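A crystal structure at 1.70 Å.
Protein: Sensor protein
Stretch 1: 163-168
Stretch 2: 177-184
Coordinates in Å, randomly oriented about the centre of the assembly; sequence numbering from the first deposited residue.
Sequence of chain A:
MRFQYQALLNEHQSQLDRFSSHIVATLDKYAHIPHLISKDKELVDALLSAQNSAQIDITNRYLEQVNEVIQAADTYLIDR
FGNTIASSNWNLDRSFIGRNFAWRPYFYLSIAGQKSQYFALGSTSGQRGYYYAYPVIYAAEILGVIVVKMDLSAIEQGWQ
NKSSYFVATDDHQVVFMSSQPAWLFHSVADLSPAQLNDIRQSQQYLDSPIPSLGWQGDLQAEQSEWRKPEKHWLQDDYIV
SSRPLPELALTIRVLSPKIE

Stretch 1, residues 163-168: SSYFVA
Stretch 2 (177-184) MSSQPAWL

The two stretches meet as a short antiparallel β-pairing that passes into a turn tied to the strand by a serine side chain, burying 443 Å² in total. Residues 165–168 are extended (phi −119 to −136°, psi 119 to 160°) and run opposite to the start of the second stretch. Val167 faces Ser178 as a non-hydrogen-bonded pair (Val167 CA to Ser178 CA 4.2 Å), and Ala168 faces Met177, a selenomethionine, as a hydrogen-bonded pair (Ala168 CA to Met177 CA 5.1 Å). Ala168 N donates to Met177 O at 2.9 Å; two residues back, Phe166 O accepts from Ser179 N at 3.1 Å. Between these bonds, Val167 CA and Ser178 CA lie 3.4 and 3.3 Å from Met177 O and Phe166 O, respectively.

At Ser179 (phi/psi −82/−6°) the second stretch leaves the extended path, and its p rotamer lets OG take the role of a backbone carbonyl, accepting from Phe166 N at 3.0 Å. Ser178, chi1 t, suits its buried place because a hydroxyl can both donate and accept: OG lies 3.2 Å from Phe166 O and accepts Gln180 N at 2.9 Å. In the following 3-10 segment, 181–183, Trp183 N donates to Gln180 O (3.0 Å).

On the face carrying Val167 and Ser178, partly exposed Trp183 (chi1 m, chi2 −19°) points toward the strand. Buried Val167, chi1 m, brings CG1 to the indole edge, 3.8 Å from Trp183 CE3, while Tyr165 CB approaches Trp183 CZ3 at 4.2 Å; the partly exposed Tyr165 ring, also chi1 m, lies oblique to the indole six-membered ring, planes at 55°.

Buried Phe166 (chi1 and chi2 both 90°) covers the partner backbone with its flat ring: Ser178 CA sits 4.1 Å from the Phe166 ring centroid, over one face, and Phe166 CE1 reaches Met177 CB at 4.0 Å. Small, buried Ala168 brings its CB to 3.7 Å from Met177 CE; the Met177 side chain, chi1 to chi3 m, t, m, lies in a buried residue.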

# COMPACT_ATOMS: atom_id res chain seq x y z
N SER A 163 -0.09 22.92 9.09
CA SER A 163 -1.38 23.54 9.29
C SER A 163 -2.54 22.72 8.71
O SER A 163 -3.69 23.12 8.85
CB SER A 163 -1.38 24.97 8.63
OG SER A 163 -1.09 24.89 7.25
N SER A 164 -2.23 21.56 8.14
CA SER A 164 -3.27 20.69 7.54
C SER A 164 -2.74 19.25 7.64
O SER A 164 -1.55 19.03 7.88
CB SER A 164 -3.49 21.06 6.08
OG SER A 164 -2.31 20.93 5.30
N TYR A 165 -3.64 18.30 7.45
CA TYR A 165 -3.30 16.89 7.59
C TYR A 165 -3.69 16.16 6.36
O TYR A 165 -4.52 16.65 5.57
CB TYR A 165 -4.11 16.26 8.75
CG TYR A 165 -3.92 16.96 10.08
CD1 TYR A 165 -2.92 16.54 10.99
CD2 TYR A 165 -4.64 18.13 10.35
CE1 TYR A 165 -2.64 17.29 12.16
CE2 TYR A 165 -4.33 18.90 11.50
CZ TYR A 165 -3.33 18.45 12.38
OH TYR A 165 -3.01 19.25 13.45
N PHE A 166 -3.08 14.99 6.15
CA PHE A 166 -3.59 14.21 5.01
C PHE A 166 -3.91 12.80 5.45
O PHE A 166 -3.39 12.30 6.46
CB PHE A 166 -2.57 14.13 3.85
CG PHE A 166 -1.65 12.93 3.94
CD1 PHE A 166 -2.00 11.73 3.35
CD2 PHE A 166 -0.46 13.01 4.68
CE1 PHE A 166 -1.18 10.60 3.49
CE2 PHE A 166 0.36 11.89 4.82
CZ PHE A 166 -0.01 10.67 4.22
N VAL A 167 -4.83 12.16 4.73
CA VAL A 167 -5.02 10.72 4.95
C VAL A 167 -5.12 10.13 3.53
O VAL A 167 -5.46 10.86 2.59
CB VAL A 167 -6.33 10.32 5.66
CG1 VAL A 167 -6.26 10.79 7.15
CG2 VAL A 167 -7.58 10.94 4.97
N ALA A 168 -4.80 8.83 3.39
CA ALA A 168 -5.00 8.11 2.12
C ALA A 168 -5.97 7.04 2.52
O ALA A 168 -5.67 6.22 3.40
CB ALA A 168 -3.69 7.50 1.63
N MSE A 177 -2.69 5.48 5.11
CA MSE A 177 -1.51 6.36 5.34
C MSE A 177 -2.07 7.63 5.95
O MSE A 177 -3.19 7.99 5.68
CB MSE A 177 -0.78 6.70 4.02
CG MSE A 177 -0.04 5.50 3.51
SE MSE A 177 1.02 5.93 1.95
CE MSE A 177 -0.30 6.20 0.70
N SER A 178 -1.26 8.31 6.76
CA SER A 178 -1.79 9.55 7.34
C SER A 178 -0.64 10.34 7.97
O SER A 178 0.37 9.76 8.34
CB SER A 178 -2.74 9.21 8.45
OG SER A 178 -3.25 10.42 9.04
N SER A 179 -0.80 11.67 8.05
CA SER A 179 0.18 12.46 8.79
C SER A 179 -0.16 12.40 10.29
O SER A 179 0.61 12.92 11.12
CB SER A 179 0.21 13.91 8.27
OG SER A 179 -1.06 14.58 8.38
N GLN A 180 -1.29 11.79 10.67
CA GLN A 180 -1.64 11.60 12.10
C GLN A 180 -1.69 10.07 12.25
O GLN A 180 -2.66 9.40 11.93
CB GLN A 180 -2.98 12.29 12.44
CG GLN A 180 -3.66 11.84 13.75
CD GLN A 180 -2.72 11.77 14.97
OE1 GLN A 180 -1.90 10.87 15.08
NE2 GLN A 180 -2.88 12.71 15.89
N PRO A 181 -0.61 9.48 12.75
CA PRO A 181 -0.55 8.02 12.90
C PRO A 181 -1.60 7.34 13.74
O PRO A 181 -1.88 6.15 13.58
CB PRO A 181 0.88 7.77 13.45
CG PRO A 181 1.64 8.97 12.94
CD PRO A 181 0.67 10.12 13.11
N ALA A 182 -2.20 8.11 14.66
CA ALA A 182 -3.24 7.54 15.50
C ALA A 182 -4.47 7.15 14.69
O ALA A 182 -5.28 6.34 15.14
CB ALA A 182 -3.65 8.56 16.56
N TRP A 183 -4.62 7.74 13.50
CA TRP A 183 -5.81 7.44 12.67
C TRP A 183 -5.58 6.21 11.77
O TRP A 183 -6.53 5.73 11.11
CB TRP A 183 -6.18 8.67 11.79
CG TRP A 183 -6.51 9.96 12.55
CD1 TRP A 183 -6.88 10.06 13.87
CD2 TRP A 183 -6.53 11.29 12.02
NE1 TRP A 183 -7.14 11.38 14.19
CE2 TRP A 183 -6.93 12.15 13.07
CE3 TRP A 183 -6.25 11.84 10.76
CZ2 TRP A 183 -7.05 13.54 12.89
CZ3 TRP A 183 -6.35 13.20 10.59
CH2 TRP A 183 -6.75 14.04 11.66
N LEU A 184 -4.36 5.69 11.73
CA LEU A 184 -4.09 4.49 10.88
C LEU A 184 -4.99 3.33 11.25
O LEU A 184 -5.19 3.05 12.42
CB LEU A 184 -2.62 4.02 11.00
CG LEU A 184 -1.61 5.01 10.38
CD1 LEU A 184 -0.19 4.46 10.64
CD2 LEU A 184 -1.82 5.22 8.88